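Local coordinates for protein glycosyl transferase family 9 (Veillonella parvula, PDB 3TOV) that probably transfers a sugar, such as a heptose, from a nucleotide-activated sugar donor to an acceptor, as a GT-B glycosyltransferase of family 9, at residues G189-S194 with L265-S270. Residues are numbered along the deposited sequence; the frame is centred on the assembly and turned at random.
Sequences GFNIGS and LITNDS
The ring of Phe-190 meets Ile-266 obliquely, CE1 lying 3.7 Å from CD1 of Ile-266; the two side chains run side by side on the same face of the sheet, each with its gamma carbon (CG, CG1) anti to the carbonyl carbon. Phe-222 stacks on this ring, and Phe-206, Val-209 and Ala-210 of helix 203-216 also touch it. The carboxamide of Asn-191, on the other face with Leu-265 and Thr-267, has CG anti to the backbone N (chi1 161°). Its ND2 reaches OG of Ser-270 at 3.1 Å, with the hydroxyl close to the amide plane, and makes a weaker, bent bond to OG1 of Thr-267. That OG1 donates to a carbonyl lone pair of Asn-268 O, 2.6 Å away. The second carboxamide, Asn-268, has CG between the backbone N and the carbonyl carbon (chi1 55°), its CB directed at segment 189-194. Its ND2 is held chiefly by Lys-199 O; a straight but weak bond, 3.3 Å long, also runs from ND2 to Gly-193 O, while OD1 accepts Ser-270 OG from above the carbonyl plane. An alanine in place of Asn-268 would remove these amide bonds and would probably loosen the hold of segment 265-270 on the loop after strand 187-191. Strands 189-191 and 265-268 run parallel, their axes 4.7 Å apart at closest approach: Ile-266 N donates to Gly-189 O at 2.9 Å, and Asn-191 N to Ile-266 O at 3.0 Å, both nearly along the C=O axis. The two strands are central neighbours in the six-stranded parallel sheet of the C-terminal Rossmann-like domain, in strand order 3-2-1-4-5-6. Apolar contact thus gives way, at the C-terminal strand ends, to linked amides and hydroxyls that join the two emerging loops through largely buried polar groups.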
ATOM      1  N   GLY A 189      12.462  11.561  -0.485  1.00 52.13           N
ATOM      2  CA  GLY A 189      12.839  10.171  -0.639  1.00 46.62           C
ATOM      3  C   GLY A 189      12.386   9.529  -1.931  1.00 42.63           C
ATOM      4  O   GLY A 189      11.408   9.945  -2.534  1.00 37.90           O
ATOM      5  N   PHE A 190      13.117   8.499  -2.342  1.00 49.25           N
ATOM      6  CA  PHE A 190      12.866   7.775  -3.577  1.00 47.42           C
ATOM      7  C   PHE A 190      12.660   6.296  -3.313  1.00 54.62           C
ATOM      8  O   PHE A 190      13.442   5.659  -2.611  1.00 58.48           O
ATOM      9  CB  PHE A 190      14.063   7.898  -4.508  1.00 46.83           C
ATOM     10  CG  PHE A 190      14.433   9.300  -4.828  1.00 50.96           C
ATOM     11  CD1 PHE A 190      14.123   9.845  -6.064  1.00 49.78           C
ATOM     12  CD2 PHE A 190      15.086  10.087  -3.891  1.00 50.27           C
ATOM     13  CE1 PHE A 190      14.465  11.143  -6.359  1.00 46.93           C
ATOM     14  CE2 PHE A 190      15.428  11.395  -4.184  1.00 44.61           C
ATOM     15  CZ  PHE A 190      15.122  11.919  -5.418  1.00 42.21           C
ATOM     16  N   ASN A 191      11.608   5.753  -3.902  1.00 54.29           N
ATOM     17  CA  ASN A 191      11.406   4.323  -3.956  1.00 50.58           C
ATOM     18  C   ASN A 191      11.304   3.984  -5.432  1.00 46.87           C
ATOM     19  O   ASN A 191      10.249   4.117  -6.038  1.00 46.74           O
ATOM     20  CB  ASN A 191      10.139   3.929  -3.178  1.00 55.46           C
ATOM     21  CG  ASN A 191       9.609   2.549  -3.555  1.00 65.35           C
ATOM     22  OD1 ASN A 191      10.354   1.560  -3.616  1.00 74.37           O
ATOM     23  ND2 ASN A 191       8.307   2.478  -3.809  1.00 61.82           N
ATOM     24  N   ILE A 192      12.431   3.591  -6.014  1.00 47.45           N
ATOM     25  CA  ILE A 192      12.494   3.154  -7.403  1.00 45.97           C
ATOM     26  C   ILE A 192      12.413   1.625  -7.451  1.00 56.57           C
ATOM     27  O   ILE A 192      12.415   0.951  -6.407  1.00 67.89           O
ATOM     28  CB  ILE A 192      13.832   3.597  -8.027  1.00 45.80           C
ATOM     29  CG1 ILE A 192      14.861   2.458  -8.001  1.00 43.46           C
ATOM     30  CG2 ILE A 192      14.404   4.789  -7.269  1.00 45.50           C
ATOM     31  CD1 ILE A 192      16.328   2.920  -7.905  1.00 35.71           C
ATOM     32  N   GLY A 193      12.346   1.066  -8.650  1.00 50.95           N
ATOM     33  CA  GLY A 193      12.520  -0.367  -8.787  1.00 53.94           C
ATOM     34  C   GLY A 193      11.322  -1.252  -8.503  1.00 52.10           C
ATOM     35  O   GLY A 193      10.601  -1.083  -7.511  1.00 50.64           O
ATOM     36  N   SER A 194      11.138  -2.221  -9.395  1.00 49.74           N
ATOM     37  CA  SER A 194       9.980  -3.092  -9.400  1.00 59.79           C
ATOM     38  C   SER A 194      10.403  -4.371 -10.092  1.00 62.18           C
ATOM     39  O   SER A 194      11.362  -4.368 -10.860  1.00 60.35           O
ATOM     40  CB  SER A 194       8.823  -2.428 -10.174  1.00 66.15           C
ATOM     41  OG  SER A 194       7.727  -3.308 -10.390  1.00 66.60           O
ATOM     42  N   LEU A 265       7.970  11.857  -1.538  1.00 46.65           N
ATOM     43  CA  LEU A 265       8.346  10.569  -2.070  1.00 38.59           C
ATOM     44  C   LEU A 265       8.077  10.499  -3.586  1.00 46.37           C
ATOM     45  O   LEU A 265       6.958  10.706  -4.055  1.00 46.36           O
ATOM     46  CB  LEU A 265       7.585   9.486  -1.329  1.00 35.58           C
ATOM     47  CG  LEU A 265       7.700   8.104  -1.958  1.00 50.00           C
ATOM     48  CD1 LEU A 265       9.159   7.744  -2.161  1.00 54.62           C
ATOM     49  CD2 LEU A 265       6.976   7.049  -1.109  1.00 57.70           C
ATOM     50  N   ILE A 266       9.128  10.235  -4.351  1.00 48.93           N
ATOM     51  CA  ILE A 266       9.012   9.996  -5.783  1.00 42.62           C
ATOM     52  C   ILE A 266       9.080   8.490  -5.987  1.00 42.04           C
ATOM     53  O   ILE A 266       9.924   7.823  -5.379  1.00 45.93           O
ATOM     54  CB  ILE A 266      10.176  10.654  -6.513  1.00 36.48           C
ATOM     55  CG1 ILE A 266      10.172  12.151  -6.233  1.00 36.03           C
ATOM     56  CG2 ILE A 266      10.109  10.367  -7.989  1.00 33.57           C
ATOM     57  CD1 ILE A 266      11.243  12.896  -6.969  1.00 37.81           C
ATOM     58  N   THR A 267       8.205   7.934  -6.820  1.00 32.60           N
ATOM     59  CA  THR A 267       8.071   6.476  -6.824  1.00 37.60           C
ATOM     60  C   THR A 267       7.306   5.912  -7.996  1.00 40.39           C
ATOM     61  O   THR A 267       6.547   6.629  -8.636  1.00 54.60           O
ATOM     62  CB  THR A 267       7.384   5.956  -5.524  1.00 55.83           C
ATOM     63  OG1 THR A 267       6.756   4.701  -5.792  1.00 53.06           O
ATOM     64  CG2 THR A 267       6.311   6.911  -5.050  1.00 58.34           C
ATOM     65  N   ASN A 268       7.505   4.621  -8.258  1.00 32.08           N
ATOM     66  CA  ASN A 268       6.709   3.885  -9.240  1.00 40.51           C
ATOM     67  C   ASN A 268       5.482   3.222  -8.601  1.00 48.33           C
ATOM     68  O   ASN A 268       5.309   3.287  -7.386  1.00 50.51           O
ATOM     69  CB  ASN A 268       7.571   2.847  -9.942  1.00 42.58           C
ATOM     70  CG  ASN A 268       8.259   1.915  -8.972  1.00 46.61           C
ATOM     71  OD1 ASN A 268       8.322   2.194  -7.777  1.00 52.96           O
ATOM     72  ND2 ASN A 268       8.779   0.801  -9.478  1.00 41.29           N
ATOM     73  N   ASP A 269       4.605   2.618  -9.401  1.00 55.62           N
ATOM     74  CA  ASP A 269       3.467   1.928  -8.795  1.00 58.16           C
ATOM     75  C   ASP A 269       3.982   0.665  -8.162  1.00 60.53           C
ATOM     76  O   ASP A 269       4.318  -0.297  -8.851  1.00 61.80           O
ATOM     77  CB  ASP A 269       2.260   1.667  -9.736  1.00 96.32           C
ATOM     78  CG  ASP A 269       2.647   1.470 -11.210  1.00100.68           C
ATOM     79  OD1 ASP A 269       3.592   2.133 -11.708  1.00105.88           O
ATOM     80  OD2 ASP A 269       1.968   0.662 -11.888  1.00 94.64           O
ATOM     81  N   SER A 270       4.099   0.716  -6.841  1.00 67.24           N
ATOM     82  CA  SER A 270       4.542  -0.414  -6.029  1.00 72.27           C
ATOM     83  C   SER A 270       4.104  -0.182  -4.586  1.00 64.77           C
ATOM     84  O   SER A 270       3.947   0.968  -4.152  1.00 58.67           O
ATOM     85  CB  SER A 270       6.064  -0.613  -6.122  1.00 76.48           C
ATOM     86  OG  SER A 270       6.784   0.470  -5.552  1.00 74.86           O
TER